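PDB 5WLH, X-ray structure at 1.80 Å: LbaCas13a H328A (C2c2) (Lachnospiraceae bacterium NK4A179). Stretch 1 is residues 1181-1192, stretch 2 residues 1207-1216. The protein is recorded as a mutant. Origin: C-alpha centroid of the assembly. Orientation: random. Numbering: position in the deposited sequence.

Stretch 1 1181-1192: INGLPLYYVDKD
Stretch 2, residues 1207-1216: AKIGEFYRYA

Two basic side chains of a helix, Lys1208 and Arg1214, fasten it to carbonyl oxygens of an extended segment from the same chain. The strongest tie is at Arg1214, whose CA-to-CB bond points toward the segment. Its chi1 is m (-54°), but chi2 (-104°) and chi3 (-34°) lie between wells, bending the chain so that Arg1214 NE donates to Val1189 O at 2.6 Å. That oxygen sits at the guanidinium edge, near its plane, and also receives a weak bond from Arg1214 NH2 at 2.8 Å; a second weak bond runs from Arg1214 NH2 to Asp1190 O at 3.2 Å. Arginine suits this place because its several N-H groups can serve neighbouring carbonyls at once.

At the other end, Lys1208 starts sideways and reaches inward through a nearly extended chain (m, t, t, t). Lys1208 NZ donates to Leu1184 O at 3.1 Å. Ile1181 O lies even closer to Lys1208 NZ, at 2.7 Å, but the angle is too poor for a hydrogen bond; that oxygen instead accepts from Leu1184 N at 3.2 Å, closing a type II turn. Gly1183 occupies the turn at phi/psi 104/-7, where a CB would jam against the preceding carbonyl.

Residues 1207-1216 are helical, with phi/psi mostly near -65/-40, psi relaxing to -23° at Arg1214 and -13° at Ala1216, and i to i+4 hydrogen bonds such as Tyr1215 N to Glu1211 O, 2.8 Å. Residues 1187-1189 form a short strand. The two axes approach to 6.2 Å with 70° between their N-to-C directions. Register is set by the CA atoms of Tyr1188 and Tyr1215, 4.3 Å apart, and of Leu1186 and Lys1208, 7.1 Å apart.

This closeness brings Tyr1188 CB to 3.3 Å from Glu1211 O and 4.4 Å from Tyr1215 CB. With chi1 p (61°) and chi2 -82°, the Tyr1188 ring lies beneath the aliphatic part of Glu1211 (m, t, chi3 -6°): Glu1211 CG stands 3.6 Å from the ring centroid, 9° off the normal, a CH-pi contact. Glu1211 thus offers its CG methylene to the ring while Glu1211 OE2 accepts from a water whose O is 2.6 Å away; the same water O makes a weak 3.5 Å bond with Tyr1188 OH.

Leu1186, buried and pointing toward the helix (chi1 t, chi2 142°), supplies branched apolar bulk: Leu1186 CD2 lies 3.7 Å from Glu1211 CB, and Leu1186 CD1 4.4 Å from Phe1212 CB. At the exposed margin, Lys1191 (m, p, t, t) folds its long chain inward, bringing Lys1191 NZ to 3.9 Å from Glu1211 CG. Together the stretches bury 642 Å².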

# COMPACT_ATOMS: atom_id res chain seq x y z
N ILE A 1181 -5.23 -19.32 -12.70
CA ILE A 1181 -5.88 -19.95 -11.55
C ILE A 1181 -5.34 -21.37 -11.41
O ILE A 1181 -5.54 -22.21 -12.30
CB ILE A 1181 -7.40 -19.94 -11.67
CG1 ILE A 1181 -7.93 -18.51 -11.63
CG2 ILE A 1181 -8.04 -20.76 -10.53
CD1 ILE A 1181 -9.37 -18.41 -12.11
N ASN A 1182 -4.63 -21.61 -10.31
CA ASN A 1182 -4.12 -22.93 -9.98
C ASN A 1182 -5.29 -23.87 -9.79
O ASN A 1182 -6.15 -23.62 -8.94
CB ASN A 1182 -3.28 -22.85 -8.71
CG ASN A 1182 -2.35 -24.04 -8.52
OD1 ASN A 1182 -2.52 -25.10 -9.13
ND2 ASN A 1182 -1.35 -23.85 -7.67
N GLY A 1183 -5.35 -24.93 -10.59
CA GLY A 1183 -6.43 -25.90 -10.50
C GLY A 1183 -7.47 -25.79 -11.59
O GLY A 1183 -8.36 -26.64 -11.65
N LEU A 1184 -7.40 -24.77 -12.44
CA LEU A 1184 -8.36 -24.62 -13.51
C LEU A 1184 -7.78 -25.22 -14.78
O LEU A 1184 -6.76 -24.72 -15.28
CB LEU A 1184 -8.69 -23.13 -13.72
CG LEU A 1184 -9.91 -22.75 -14.55
CD1 LEU A 1184 -11.18 -23.50 -14.07
CD2 LEU A 1184 -10.11 -21.23 -14.46
N PRO A 1185 -8.36 -26.30 -15.31
CA PRO A 1185 -7.81 -26.93 -16.52
C PRO A 1185 -7.79 -26.00 -17.73
O PRO A 1185 -8.68 -25.16 -17.91
CB PRO A 1185 -8.77 -28.10 -16.77
CG PRO A 1185 -9.30 -28.44 -15.41
CD PRO A 1185 -9.43 -27.11 -14.70
N LEU A 1186 -6.82 -26.23 -18.61
CA LEU A 1186 -6.75 -25.53 -19.88
C LEU A 1186 -6.85 -26.56 -21.00
O LEU A 1186 -6.32 -27.67 -20.88
CB LEU A 1186 -5.45 -24.73 -19.98
CG LEU A 1186 -5.48 -23.52 -20.91
CD1 LEU A 1186 -4.67 -22.38 -20.31
CD2 LEU A 1186 -4.94 -23.91 -22.28
N TYR A 1187 -7.59 -26.21 -22.05
CA TYR A 1187 -7.80 -27.08 -23.21
C TYR A 1187 -6.85 -26.63 -24.30
O TYR A 1187 -6.76 -25.43 -24.59
CB TYR A 1187 -9.23 -27.00 -23.71
CG TYR A 1187 -10.23 -27.44 -22.68
CD1 TYR A 1187 -10.68 -26.56 -21.71
CD2 TYR A 1187 -10.70 -28.75 -22.64
CE1 TYR A 1187 -11.57 -26.95 -20.75
CE2 TYR A 1187 -11.60 -29.16 -21.68
CZ TYR A 1187 -12.03 -28.25 -20.72
OH TYR A 1187 -12.91 -28.63 -19.75
N TYR A 1188 -6.13 -27.57 -24.90
CA TYR A 1188 -5.12 -27.17 -25.87
C TYR A 1188 -4.76 -28.39 -26.71
O TYR A 1188 -5.13 -29.52 -26.39
CB TYR A 1188 -3.87 -26.61 -25.21
CG TYR A 1188 -3.17 -27.58 -24.30
CD1 TYR A 1188 -3.61 -27.79 -22.99
CD2 TYR A 1188 -2.07 -28.30 -24.75
CE1 TYR A 1188 -2.97 -28.69 -22.17
CE2 TYR A 1188 -1.41 -29.18 -23.93
CZ TYR A 1188 -1.88 -29.38 -22.64
OH TYR A 1188 -1.22 -30.29 -21.83
N VAL A 1189 -4.02 -28.13 -27.79
CA VAL A 1189 -3.51 -29.20 -28.64
C VAL A 1189 -2.09 -29.49 -28.19
O VAL A 1189 -1.21 -28.61 -28.23
CB VAL A 1189 -3.58 -28.84 -30.13
CG1 VAL A 1189 -2.99 -29.98 -30.98
CG2 VAL A 1189 -5.01 -28.60 -30.52
N ASP A 1190 -1.88 -30.71 -27.71
CA ASP A 1190 -0.61 -31.07 -27.10
C ASP A 1190 0.51 -31.04 -28.13
O ASP A 1190 0.32 -31.42 -29.29
CB ASP A 1190 -0.70 -32.45 -26.47
CG ASP A 1190 0.62 -32.91 -25.92
OD1 ASP A 1190 1.08 -32.30 -24.94
OD2 ASP A 1190 1.21 -33.85 -26.49
N LYS A 1191 1.69 -30.61 -27.67
CA LYS A 1191 2.85 -30.48 -28.53
C LYS A 1191 3.18 -31.81 -29.21
O LYS A 1191 3.36 -31.88 -30.43
CB LYS A 1191 4.05 -30.01 -27.70
CG LYS A 1191 3.95 -28.60 -27.05
CD LYS A 1191 3.02 -28.46 -25.80
CE LYS A 1191 3.47 -27.21 -25.02
NZ LYS A 1191 2.46 -26.55 -24.19
N ASP A 1192 3.24 -32.89 -28.43
CA ASP A 1192 3.79 -34.15 -28.91
C ASP A 1192 2.75 -35.02 -29.59
O ASP A 1192 3.06 -35.70 -30.58
CB ASP A 1192 4.43 -34.91 -27.75
CG ASP A 1192 5.38 -34.04 -26.95
OD1 ASP A 1192 6.25 -33.38 -27.56
OD2 ASP A 1192 5.24 -34.00 -25.71
N ALA A 1207 3.66 -22.90 -17.98
CA ALA A 1207 3.13 -23.99 -18.79
C ALA A 1207 1.78 -23.60 -19.36
O ALA A 1207 1.48 -23.90 -20.53
CB ALA A 1207 3.00 -25.26 -17.96
N LYS A 1208 0.95 -22.95 -18.55
CA LYS A 1208 -0.37 -22.57 -19.01
C LYS A 1208 -0.30 -21.58 -20.15
O LYS A 1208 -1.12 -21.62 -21.06
CB LYS A 1208 -1.18 -22.01 -17.85
CG LYS A 1208 -1.65 -23.15 -16.97
CD LYS A 1208 -2.48 -22.70 -15.87
CE LYS A 1208 -3.26 -23.87 -15.32
NZ LYS A 1208 -4.14 -23.33 -14.27
N ILE A 1209 0.63 -20.63 -20.08
CA ILE A 1209 0.76 -19.70 -21.19
C ILE A 1209 1.13 -20.44 -22.46
O ILE A 1209 0.56 -20.18 -23.53
CB ILE A 1209 1.80 -18.62 -20.85
CG1 ILE A 1209 1.22 -17.75 -19.73
CG2 ILE A 1209 2.14 -17.81 -22.11
CD1 ILE A 1209 2.18 -16.67 -19.26
N GLY A 1210 2.08 -21.38 -22.37
CA GLY A 1210 2.38 -22.22 -23.52
C GLY A 1210 1.16 -22.96 -24.04
O GLY A 1210 0.91 -22.99 -25.24
N GLU A 1211 0.38 -23.53 -23.13
CA GLU A 1211 -0.82 -24.24 -23.55
C GLU A 1211 -1.82 -23.30 -24.20
O GLU A 1211 -2.48 -23.66 -25.19
CB GLU A 1211 -1.43 -24.96 -22.36
CG GLU A 1211 -0.53 -26.03 -21.82
CD GLU A 1211 -0.90 -26.44 -20.42
OE1 GLU A 1211 -1.78 -25.79 -19.81
OE2 GLU A 1211 -0.29 -27.41 -19.92
N PHE A 1212 -1.96 -22.09 -23.65
CA PHE A 1212 -2.86 -21.12 -24.26
C PHE A 1212 -2.46 -20.82 -25.69
O PHE A 1212 -3.32 -20.75 -26.58
CB PHE A 1212 -2.85 -19.82 -23.46
CG PHE A 1212 -3.82 -18.81 -23.95
CD1 PHE A 1212 -3.47 -17.94 -24.99
CD2 PHE A 1212 -5.08 -18.73 -23.40
CE1 PHE A 1212 -4.36 -17.00 -25.45
CE2 PHE A 1212 -5.98 -17.79 -23.86
CZ PHE A 1212 -5.62 -16.92 -24.88
N TYR A 1213 -1.17 -20.63 -25.92
CA TYR A 1213 -0.66 -20.44 -27.28
C TYR A 1213 -1.08 -21.59 -28.19
O TYR A 1213 -1.47 -21.37 -29.33
CB TYR A 1213 0.86 -20.30 -27.24
CG TYR A 1213 1.34 -18.87 -27.07
CD1 TYR A 1213 1.33 -18.26 -25.81
CD2 TYR A 1213 1.79 -18.13 -28.16
CE1 TYR A 1213 1.78 -16.95 -25.65
CE2 TYR A 1213 2.23 -16.81 -28.00
CZ TYR A 1213 2.22 -16.23 -26.74
OH TYR A 1213 2.65 -14.93 -26.59
N ARG A 1214 -1.04 -22.83 -27.68
CA ARG A 1214 -1.44 -23.98 -28.49
C ARG A 1214 -2.95 -24.09 -28.63
O ARG A 1214 -3.43 -24.68 -29.60
CB ARG A 1214 -0.86 -25.27 -27.91
CG ARG A 1214 0.64 -25.17 -27.73
CD ARG A 1214 1.42 -25.93 -28.80
NE ARG A 1214 0.75 -27.15 -29.25
CZ ARG A 1214 0.52 -27.45 -30.52
NH1 ARG A 1214 0.86 -26.63 -31.50
NH2 ARG A 1214 -0.09 -28.59 -30.81
N TYR A 1215 -3.71 -23.51 -27.70
CA TYR A 1215 -5.14 -23.34 -27.90
C TYR A 1215 -5.42 -22.32 -29.00
O TYR A 1215 -6.20 -22.58 -29.92
CB TYR A 1215 -5.80 -22.90 -26.59
CG TYR A 1215 -7.06 -22.08 -26.75
CD1 TYR A 1215 -8.22 -22.65 -27.27
CD2 TYR A 1215 -7.11 -20.75 -26.35
CE1 TYR A 1215 -9.36 -21.92 -27.41
CE2 TYR A 1215 -8.25 -20.01 -26.49
CZ TYR A 1215 -9.38 -20.59 -27.01
OH TYR A 1215 -10.52 -19.85 -27.14
N ALA A 1216 -4.80 -21.16 -28.91
CA ALA A 1216 -5.08 -20.09 -29.86
C ALA A 1216 -4.44 -20.34 -31.21
O ALA A 1216 -4.79 -19.66 -32.17
CB ALA A 1216 -4.57 -18.76 -29.30
O HOH W 1 1.73 -28.55 -21.18